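Local structure of nigritoxine (Vibrio nigripulchritudo, 5M41) at residues S126-D138 and V182-N194. The protein is a bacterial toxin active against crustaceans and insects, with a fold described as new. Sequence-based numbering, arbitrary orientation.
Sequences SFRQNFTSWEKRD and VERLDYHVSQENN. With MG (magnesium ion), chain B.
Thr132 and His188 have the closest CA atoms, 6.1 Å apart, where the type I turn 128-131 and the short helix 133-136 meet the C-terminal half of helix 177-191. Thr132 CG2 lies over one face of the His188 imidazole, 4.1 Å from the ring centroid and 17° off its normal, a CH-pi contact; Gln191 CB also touches this methyl. In the same ring, His188 ND1 is hydrogen-bonded to Thr84 OG1, which also bonds Arg184 NE, and His188 NE2 meets a water in the ring plane.

Beside it, Arg184 grips Glu135 end-on. Arg184 NH2 donates to Glu135 OE1 and Arg184 NH1 to Glu135 OE2, each at 2.8 Å; both oxygens use syn lone pairs, and the two planes lie only 11° apart. The Arg184 chain, bent at chi2, and the Glu135 chain, extended beyond CG, come from opposite directions. Arg184 NH2 also makes a weak bond to Asn130 O. Glu135 OE1 is doubly held, since Thr132 N donates to it from above the carboxylate plane, while a water links OE2 to Tyr187 OH.

Past the helix end, Glu192 folds back at chi2 (-59°) and presents both carboxylate oxygens to Ser133. Glu192 OE2 accepts from Ser133 N at 2.8 Å, from above the plane, and Glu192 OE1 accepts a hydrogen bond from Ser133 OG at 2.7 Å, on the syn side. Glu192 O lies 2.2 Å from a magnesium ion; Val189 O, Asp195 and three waters complete the site. One residue thus joins 133-136 to the magnesium site at the junction of helices 177-191 and 195-203. With Glu135 N returning a bond to Thr132 OG1, Thr132 and Glu135 form a capping box, a classic helix N-terminal motif, at the start of the short, weakly bonded helix 133-136.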
ATOM      1  N   SER A 126      17.028  10.830 -39.469  1.00 49.60           N
ATOM      2  CA  SER A 126      16.674   9.486 -39.042  1.00 48.17           C
ATOM      3  C   SER A 126      17.454   8.395 -39.794  1.00 46.89           C
ATOM      4  O   SER A 126      17.459   7.236 -39.357  1.00 44.74           O
ATOM      5  CB  SER A 126      15.165   9.249 -39.135  1.00 46.97           C
ATOM      6  OG  SER A 126      14.760   9.046 -40.476  1.00 49.97           O
ATOM      7  N   PHE A 127      18.081   8.761 -40.917  1.00 44.78           N
ATOM      8  CA  PHE A 127      18.986   7.867 -41.652  1.00 44.10           C
ATOM      9  C   PHE A 127      20.423   8.103 -41.203  1.00 43.60           C
ATOM     10  O   PHE A 127      21.181   7.164 -40.926  1.00 42.44           O
ATOM     11  CB  PHE A 127      18.854   8.067 -43.168  1.00 45.96           C
ATOM     12  CG  PHE A 127      17.615   7.441 -43.750  1.00 45.92           C
ATOM     13  CD1 PHE A 127      17.657   6.162 -44.296  1.00 43.74           C
ATOM     14  CD2 PHE A 127      16.384   8.103 -43.693  1.00 47.91           C
ATOM     15  CE1 PHE A 127      16.505   5.575 -44.810  1.00 44.33           C
ATOM     16  CE2 PHE A 127      15.225   7.513 -44.203  1.00 48.48           C
ATOM     17  CZ  PHE A 127      15.291   6.254 -44.770  1.00 46.73           C
ATOM     18  N   ARG A 128      20.769   9.373 -41.077  1.00 42.91           N
ATOM     19  CA  ARG A 128      22.101   9.757 -40.730  1.00 44.44           C
ATOM     20  C   ARG A 128      22.517   9.231 -39.356  1.00 41.93           C
ATOM     21  O   ARG A 128      23.684   8.877 -39.178  1.00 39.37           O
ATOM     22  CB  ARG A 128      22.216  11.271 -40.743  1.00 46.91           C
ATOM     23  CG  ARG A 128      23.657  11.747 -40.759  1.00 50.45           C
ATOM     24  CD  ARG A 128      23.708  13.247 -41.006  1.00 54.89           C
ATOM     25  NE  ARG A 128      24.953  13.784 -40.492  1.00 59.37           N
ATOM     26  CZ  ARG A 128      25.122  14.213 -39.245  1.00 60.68           C
ATOM     27  NH1 ARG A 128      24.112  14.186 -38.380  1.00 60.03           N
ATOM     28  NH2 ARG A 128      26.309  14.672 -38.866  1.00 63.59           N
ATOM     29  N   GLN A 129      21.566   9.217 -38.415  1.00 41.72           N
ATOM     30  CA  GLN A 129      21.741   8.715 -37.030  1.00 43.29           C
ATOM     31  C   GLN A 129      22.171   7.257 -36.978  1.00 38.70           C
ATOM     32  O   GLN A 129      22.668   6.796 -35.967  1.00 36.83           O
ATOM     33  CB  GLN A 129      20.389   8.716 -36.314  1.00 46.03           C
ATOM     34  CG  GLN A 129      20.084   9.910 -35.469  1.00 50.55           C
ATOM     35  CD  GLN A 129      18.630   9.897 -35.017  1.00 49.47           C
ATOM     36  OE1 GLN A 129      17.900   8.894 -35.154  1.00 47.30           O
ATOM     37  NE2 GLN A 129      18.190  11.029 -34.497  1.00 56.23           N
ATOM     38  N   ASN A 130      21.879   6.517 -38.038  1.00 37.21           N
ATOM     39  CA  ASN A 130      22.162   5.084 -38.078  1.00 35.37           C
ATOM     40  C   ASN A 130      23.624   4.756 -38.337  1.00 36.00           C
ATOM     41  O   ASN A 130      24.012   3.568 -38.335  1.00 34.89           O
ATOM     42  CB  ASN A 130      21.263   4.405 -39.108  1.00 34.24           C
ATOM     43  CG  ASN A 130      19.820   4.271 -38.633  1.00 35.06           C
ATOM     44  OD1 ASN A 130      19.573   4.151 -37.446  1.00 35.57           O
ATOM     45  ND2 ASN A 130      18.869   4.255 -39.564  1.00 32.89           N
ATOM     46  N   PHE A 131      24.438   5.806 -38.531  1.00 34.72           N
ATOM     47  CA  PHE A 131      25.857   5.659 -38.776  1.00 35.10           C
ATOM     48  C   PHE A 131      26.663   6.127 -37.572  1.00 35.40           C
ATOM     49  O   PHE A 131      26.264   7.057 -36.888  1.00 36.28           O
ATOM     50  CB  PHE A 131      26.246   6.428 -40.058  1.00 35.52           C
ATOM     51  CG  PHE A 131      25.561   5.893 -41.301  1.00 37.46           C
ATOM     52  CD1 PHE A 131      26.090   4.805 -42.003  1.00 36.88           C
ATOM     53  CD2 PHE A 131      24.362   6.458 -41.747  1.00 36.87           C
ATOM     54  CE1 PHE A 131      25.451   4.314 -43.141  1.00 38.27           C
ATOM     55  CE2 PHE A 131      23.707   5.959 -42.867  1.00 38.74           C
ATOM     56  CZ  PHE A 131      24.252   4.881 -43.568  1.00 38.16           C
ATOM     57  N   THR A 132      27.790   5.474 -37.305  1.00 35.64           N
ATOM     58  CA  THR A 132      28.681   5.898 -36.227  1.00 37.11           C
ATOM     59  C   THR A 132      29.303   7.261 -36.544  1.00 39.03           C
ATOM     60  O   THR A 132      29.205   7.737 -37.689  1.00 37.25           O
ATOM     61  CB  THR A 132      29.811   4.877 -36.009  1.00 38.33           C
ATOM     62  OG1 THR A 132      30.669   4.856 -37.168  1.00 37.99           O
ATOM     63  CG2 THR A 132      29.236   3.434 -35.711  1.00 36.39           C
ATOM     64  N   SER A 133      29.947   7.887 -35.549  1.00 39.28           N
ATOM     65  CA  SER A 133      30.731   9.113 -35.801  1.00 43.41           C
ATOM     66  C   SER A 133      31.743   8.922 -36.911  1.00 44.36           C
ATOM     67  O   SER A 133      31.844   9.758 -37.822  1.00 46.01           O
ATOM     68  CB  SER A 133      31.482   9.552 -34.558  1.00 44.62           C
ATOM     69  OG  SER A 133      30.564   9.816 -33.547  1.00 48.11           O
ATOM     70  N   TRP A 134      32.471   7.808 -36.845  1.00 42.88           N
ATOM     71  CA  TRP A 134      33.434   7.444 -37.887  1.00 44.15           C
ATOM     72  C   TRP A 134      32.813   7.343 -39.259  1.00 44.91           C
ATOM     73  O   TRP A 134      33.386   7.825 -40.241  1.00 46.00           O
ATOM     74  CB  TRP A 134      34.099   6.121 -37.512  1.00 44.45           C
ATOM     75  CG  TRP A 134      35.092   5.622 -38.532  1.00 44.32           C
ATOM     76  CD1 TRP A 134      34.929   4.578 -39.431  1.00 45.53           C
ATOM     77  CD2 TRP A 134      36.422   6.157 -38.803  1.00 44.47           C
ATOM     78  NE1 TRP A 134      36.042   4.417 -40.202  1.00 44.42           N
ATOM     79  CE2 TRP A 134      36.983   5.332 -39.868  1.00 45.14           C
ATOM     80  CE3 TRP A 134      37.187   7.193 -38.275  1.00 46.17           C
ATOM     81  CZ2 TRP A 134      38.249   5.553 -40.379  1.00 46.70           C
ATOM     82  CZ3 TRP A 134      38.464   7.419 -38.811  1.00 47.71           C
ATOM     83  CH2 TRP A 134      38.983   6.610 -39.833  1.00 47.23           C
ATOM     84  N   GLU A 135      31.635   6.724 -39.348  1.00 44.05           N
ATOM     85  CA  GLU A 135      30.978   6.469 -40.631  1.00 43.44           C
ATOM     86  C   GLU A 135      30.240   7.651 -41.240  1.00 46.70           C
ATOM     87  O   GLU A 135      29.983   7.638 -42.455  1.00 45.34           O
ATOM     88  CB  GLU A 135      29.966   5.314 -40.533  1.00 42.18           C
ATOM     89  CG  GLU A 135      30.550   3.945 -40.193  1.00 41.81           C
ATOM     90  CD  GLU A 135      29.534   3.008 -39.548  1.00 41.64           C
ATOM     91  OE1 GLU A 135      28.438   3.459 -39.133  1.00 40.09           O
ATOM     92  OE2 GLU A 135      29.845   1.803 -39.459  1.00 41.48           O
ATOM     93  N   LYS A 136      29.851   8.622 -40.408  1.00 46.62           N
ATOM     94  CA  LYS A 136      28.886   9.655 -40.799  1.00 52.79           C
ATOM     95  C   LYS A 136      29.412  10.534 -41.937  1.00 57.56           C
ATOM     96  O   LYS A 136      28.636  11.061 -42.745  1.00 56.07           O
ATOM     97  CB  LYS A 136      28.546  10.552 -39.614  1.00 53.10           C
ATOM     98  CG  LYS A 136      27.244  10.220 -38.900  1.00 52.84           C
ATOM     99  CD  LYS A 136      27.120  11.134 -37.690  1.00 54.26           C
ATOM    100  CE  LYS A 136      25.791  10.983 -36.977  1.00 55.13           C
ATOM    101  NZ  LYS A 136      25.706   9.701 -36.238  1.00 57.63           N
ATOM    102  N   ARG A 137      30.731  10.683 -41.978  1.00 60.04           N
ATOM    103  CA  ARG A 137      31.412  11.477 -43.004  1.00 69.11           C
ATOM    104  C   ARG A 137      31.195  10.943 -44.451  1.00 67.57           C
ATOM    105  O   ARG A 137      31.234  11.716 -45.400  1.00 68.60           O
ATOM    106  CB  ARG A 137      32.908  11.614 -42.622  1.00 76.46           C
ATOM    107  CG  ARG A 137      33.807  12.393 -43.576  1.00 87.62           C
ATOM    108  CD  ARG A 137      33.376  13.847 -43.779  1.00 96.84           C
ATOM    109  NE  ARG A 137      34.127  14.480 -44.871  1.00104.28           N
ATOM    110  CZ  ARG A 137      33.864  14.331 -46.173  1.00108.65           C
ATOM    111  NH1 ARG A 137      32.853  13.571 -46.589  1.00106.96           N
ATOM    112  NH2 ARG A 137      34.621  14.947 -47.069  1.00111.84           N
ATOM    113  N   ASP A 138      30.943   9.639 -44.606  1.00 64.39           N
ATOM    114  CA  ASP A 138      30.788   9.013 -45.927  1.00 65.22           C
ATOM    115  C   ASP A 138      29.774   9.744 -46.819  1.00 67.16           C
ATOM    116  O   ASP A 138      29.990   9.882 -48.028  1.00 63.63           O
ATOM    117  CB  ASP A 138      30.388   7.533 -45.813  1.00 64.72           C
ATOM    118  CG  ASP A 138      31.498   6.644 -45.252  1.00 67.25           C
ATOM    119  OD1 ASP A 138      31.212   5.466 -44.938  1.00 69.62           O
ATOM    120  OD2 ASP A 138      32.651   7.100 -45.119  1.00 70.52           O
ATOM    121  N   VAL A 182      20.870  -6.952 -34.549  1.00 28.70           N
ATOM    122  CA  VAL A 182      21.264  -6.927 -33.122  1.00 29.81           C
ATOM    123  C   VAL A 182      22.766  -6.720 -33.009  1.00 30.73           C
ATOM    124  O   VAL A 182      23.221  -5.864 -32.228  1.00 30.99           O
ATOM    125  CB  VAL A 182      20.842  -8.224 -32.398  1.00 29.56           C
ATOM    126  CG1 VAL A 182      21.553  -8.387 -31.036  1.00 29.48           C
ATOM    127  CG2 VAL A 182      19.321  -8.228 -32.224  1.00 28.57           C
ATOM    128  N   GLU A 183      23.538  -7.465 -33.806  1.00 31.20           N
ATOM    129  CA  GLU A 183      25.001  -7.350 -33.704  1.00 33.49           C
ATOM    130  C   GLU A 183      25.451  -5.979 -34.207  1.00 31.84           C
ATOM    131  O   GLU A 183      26.396  -5.427 -33.689  1.00 30.60           O
ATOM    132  CB  GLU A 183      25.712  -8.501 -34.459  1.00 34.95           C
ATOM    133  CG  GLU A 183      25.594  -9.839 -33.720  1.00 38.99           C
ATOM    134  CD  GLU A 183      25.724 -11.079 -34.613  1.00 41.34           C
ATOM    135  OE1 GLU A 183      25.468 -11.027 -35.836  1.00 44.44           O
ATOM    136  OE2 GLU A 183      26.028 -12.153 -34.065  1.00 46.83           O
ATOM    137  N   ARG A 184      24.776  -5.440 -35.222  1.00 31.17           N
ATOM    138  CA  ARG A 184      25.098  -4.082 -35.700  1.00 30.70           C
ATOM    139  C   ARG A 184      24.849  -3.005 -34.637  1.00 30.38           C
ATOM    140  O   ARG A 184      25.673  -2.126 -34.435  1.00 31.47           O
ATOM    141  CB  ARG A 184      24.352  -3.776 -37.028  1.00 29.96           C
ATOM    142  CG  ARG A 184      24.354  -2.302 -37.427  1.00 30.87           C
ATOM    143  CD  ARG A 184      25.746  -1.755 -37.728  1.00 31.15           C
ATOM    144  NE  ARG A 184      25.709  -0.304 -37.672  1.00 31.90           N
ATOM    145  CZ  ARG A 184      26.675   0.503 -38.082  1.00 32.90           C
ATOM    146  NH1 ARG A 184      27.812   0.016 -38.574  1.00 31.50           N
ATOM    147  NH2 ARG A 184      26.504   1.814 -37.963  1.00 32.97           N
ATOM    148  N   LEU A 185      23.722  -3.085 -33.935  1.00 30.85           N
ATOM    149  CA  LEU A 185      23.418  -2.120 -32.886  1.00 31.79           C
ATOM    150  C   LEU A 185      24.461  -2.226 -31.753  1.00 33.12           C
ATOM    151  O   LEU A 185      24.962  -1.219 -31.250  1.00 33.88           O
ATOM    152  CB  LEU A 185      21.971  -2.325 -32.384  1.00 31.02           C
ATOM    153  CG  LEU A 185      21.506  -1.485 -31.189  1.00 31.67           C
ATOM    154  CD1 LEU A 185      21.663   0.003 -31.546  1.00 30.08           C
ATOM    155  CD2 LEU A 185      20.073  -1.812 -30.747  1.00 30.12           C
ATOM    156  N   ASP A 186      24.804  -3.446 -31.344  1.00 34.12           N
ATOM    157  CA  ASP A 186      25.839  -3.619 -30.315  1.00 33.71           C
ATOM    158  C   ASP A 186      27.160  -2.948 -30.747  1.00 33.23           C
ATOM    159  O   ASP A 186      27.787  -2.241 -29.977  1.00 32.60           O
ATOM    160  CB  ASP A 186      26.117  -5.102 -30.042  1.00 34.99           C
ATOM    161  CG  ASP A 186      25.025  -5.778 -29.225  1.00 37.43           C
ATOM    162  OD1 ASP A 186      24.219  -5.098 -28.546  1.00 36.48           O
ATOM    163  OD2 ASP A 186      24.966  -7.019 -29.280  1.00 39.65           O
ATOM    164  N   TYR A 187      27.577  -3.182 -31.982  1.00 31.77           N
ATOM    165  CA  TYR A 187      28.772  -2.545 -32.503  1.00 33.04           C
ATOM    166  C   TYR A 187      28.663  -1.032 -32.510  1.00 32.33           C
ATOM    167  O   TYR A 187      29.596  -0.333 -32.143  1.00 34.41           O
ATOM    168  CB  TYR A 187      29.050  -3.040 -33.926  1.00 33.40           C
ATOM    169  CG  TYR A 187      30.131  -2.267 -34.656  1.00 34.20           C
ATOM    170  CD1 TYR A 187      31.478  -2.415 -34.317  1.00 32.23           C
ATOM    171  CD2 TYR A 187      29.805  -1.422 -35.726  1.00 36.16           C
ATOM    172  CE1 TYR A 187      32.475  -1.714 -35.006  1.00 32.99           C
ATOM    173  CE2 TYR A 187      30.794  -0.723 -36.432  1.00 35.98           C
ATOM    174  CZ  TYR A 187      32.129  -0.883 -36.072  1.00 34.53           C
ATOM    175  OH  TYR A 187      33.100  -0.184 -36.774  1.00 36.06           O
ATOM    176  N   HIS A 188      27.535  -0.515 -32.968  1.00 32.42           N
ATOM    177  CA  HIS A 188      27.333   0.940 -33.020  1.00 33.04           C
ATOM    178  C   HIS A 188      27.488   1.548 -31.651  1.00 34.59           C
ATOM    179  O   HIS A 188      28.247   2.518 -31.440  1.00 37.00           O
ATOM    180  CB  HIS A 188      25.958   1.236 -33.612  1.00 31.79           C
ATOM    181  CG  HIS A 188      25.711   2.690 -33.915  1.00 32.35           C
ATOM    182  ND1 HIS A 188      24.910   3.087 -34.926  1.00 33.17           N
ATOM    183  CD2 HIS A 188      26.168   3.854 -33.291  1.00 33.61           C
ATOM    184  CE1 HIS A 188      24.872   4.445 -34.970  1.00 33.95           C
ATOM    185  NE2 HIS A 188      25.636   4.914 -33.969  1.00 35.09           N
ATOM    186  N   VAL A 189      26.807   0.969 -30.673  1.00 34.36           N
ATOM    187  CA  VAL A 189      26.981   1.392 -29.280  1.00 33.93           C
ATOM    188  C   VAL A 189      28.433   1.301 -28.819  1.00 36.04           C
ATOM    189  O   VAL A 189      28.927   2.214 -28.126  1.00 36.00           O
ATOM    190  CB  VAL A 189      26.063   0.591 -28.333  1.00 33.84           C
ATOM    191  CG1 VAL A 189      26.443   0.838 -26.865  1.00 36.15           C
ATOM    192  CG2 VAL A 189      24.612   0.950 -28.627  1.00 32.57           C
ATOM    193  N   SER A 190      29.140   0.238 -29.203  1.00 37.37           N
ATOM    194  CA  SER A 190      30.534   0.113 -28.750  1.00 38.90           C
ATOM    195  C   SER A 190      31.490   1.093 -29.438  1.00 39.11           C
ATOM    196  O   SER A 190      32.564   1.389 -28.910  1.00 39.88           O
ATOM    197  CB  SER A 190      31.062  -1.303 -28.917  1.00 40.50           C
ATOM    198  OG  SER A 190      31.561  -1.491 -30.208  1.00 40.73           O
ATOM    199  N   GLN A 191      31.120   1.560 -30.625  1.00 37.59           N
ATOM    200  CA  GLN A 191      31.911   2.580 -31.313  1.00 38.49           C
ATOM    201  C   GLN A 191      31.760   4.016 -30.776  1.00 40.57           C
ATOM    202  O   GLN A 191      32.514   4.918 -31.175  1.00 41.46           O
ATOM    203  CB  GLN A 191      31.561   2.556 -32.793  1.00 37.54           C
ATOM    204  CG  GLN A 191      32.141   1.342 -33.491  1.00 36.42           C
ATOM    205  CD  GLN A 191      33.642   1.454 -33.670  1.00 37.94           C
ATOM    206  OE1 GLN A 191      34.122   2.357 -34.372  1.00 39.10           O
ATOM    207  NE2 GLN A 191      34.389   0.530 -33.070  1.00 36.04           N
ATOM    208  N   GLU A 192      30.775   4.232 -29.908  1.00 40.45           N
ATOM    209  CA  GLU A 192      30.403   5.571 -29.462  1.00 43.92           C
ATOM    210  C   GLU A 192      30.642   5.692 -27.955  1.00 45.71           C
ATOM    211  O   GLU A 192      30.763   4.686 -27.291  1.00 43.26           O
ATOM    212  CB  GLU A 192      28.950   5.889 -29.846  1.00 42.90           C
ATOM    213  CG  GLU A 192      28.679   5.865 -31.346  1.00 43.78           C
ATOM    214  CD  GLU A 192      29.557   6.855 -32.110  1.00 47.23           C
ATOM    215  OE1 GLU A 192      29.715   8.010 -31.672  1.00 48.96           O
ATOM    216  OE2 GLU A 192      30.120   6.466 -33.140  1.00 50.37           O
ATOM    217  N   ASN A 193      30.818   6.918 -27.437  1.00 50.94           N
ATOM    218  CA  ASN A 193      31.046   7.123 -25.981  1.00 53.61           C
ATOM    219  C   ASN A 193      29.764   7.188 -25.145  1.00 55.95           C
ATOM    220  O   ASN A 193      29.761   6.795 -23.979  1.00 58.54           O
ATOM    221  CB  ASN A 193      31.910   8.372 -25.692  1.00 55.55           C
ATOM    222  CG  ASN A 193      33.371   8.179 -26.076  1.00 55.58           C
ATOM    223  OD1 ASN A 193      33.877   7.059 -26.102  1.00 50.47           O
ATOM    224  ND2 ASN A 193      34.049   9.278 -26.395  1.00 59.82           N
ATOM    225  N   ASN A 194      28.689   7.689 -25.744  1.00 55.70           N
ATOM    226  CA  ASN A 194      27.420   7.923 -25.025  1.00 56.65           C
ATOM    227  C   ASN A 194      26.456   6.767 -25.195  1.00 51.35           C
ATOM    228  O   ASN A 194      25.375   6.905 -25.773  1.00 51.28           O
ATOM    229  CB  ASN A 194      26.770   9.268 -25.425  1.00 61.40           C
ATOM    230  CG  ASN A 194      26.581   9.423 -26.935  1.00 67.09           C
ATOM    231  OD1 ASN A 194      27.295   8.808 -27.745  1.00 68.95           O
ATOM    232  ND2 ASN A 194      25.611  10.262 -27.323  1.00 66.75           N
TER
HETATM  233 MG    MG B 801      30.282   2.823 -26.157  1.00 39.17          MG
HETATM  234  O   HOH W   1      26.256   7.604 -33.600  1.00 33.44           O
HETATM  235  O   HOH W   2      32.690   3.195 -36.674  1.00 34.05           O
HETATM  236  O   HOH W   3      32.666   6.163 -34.271  1.00 34.05           O
HETATM  237  O   HOH W   4      32.424   1.265 -38.716  1.00 30.14           O
HETATM  238  O   HOH W   5      32.565   2.331 -26.419  1.00 50.04           O
HETATM  239  O   HOH W   6      30.951   4.149 -24.155  1.00 52.79           O
HETATM  240  O   HOH W   7      30.291   0.550 -25.148  1.00 36.17           O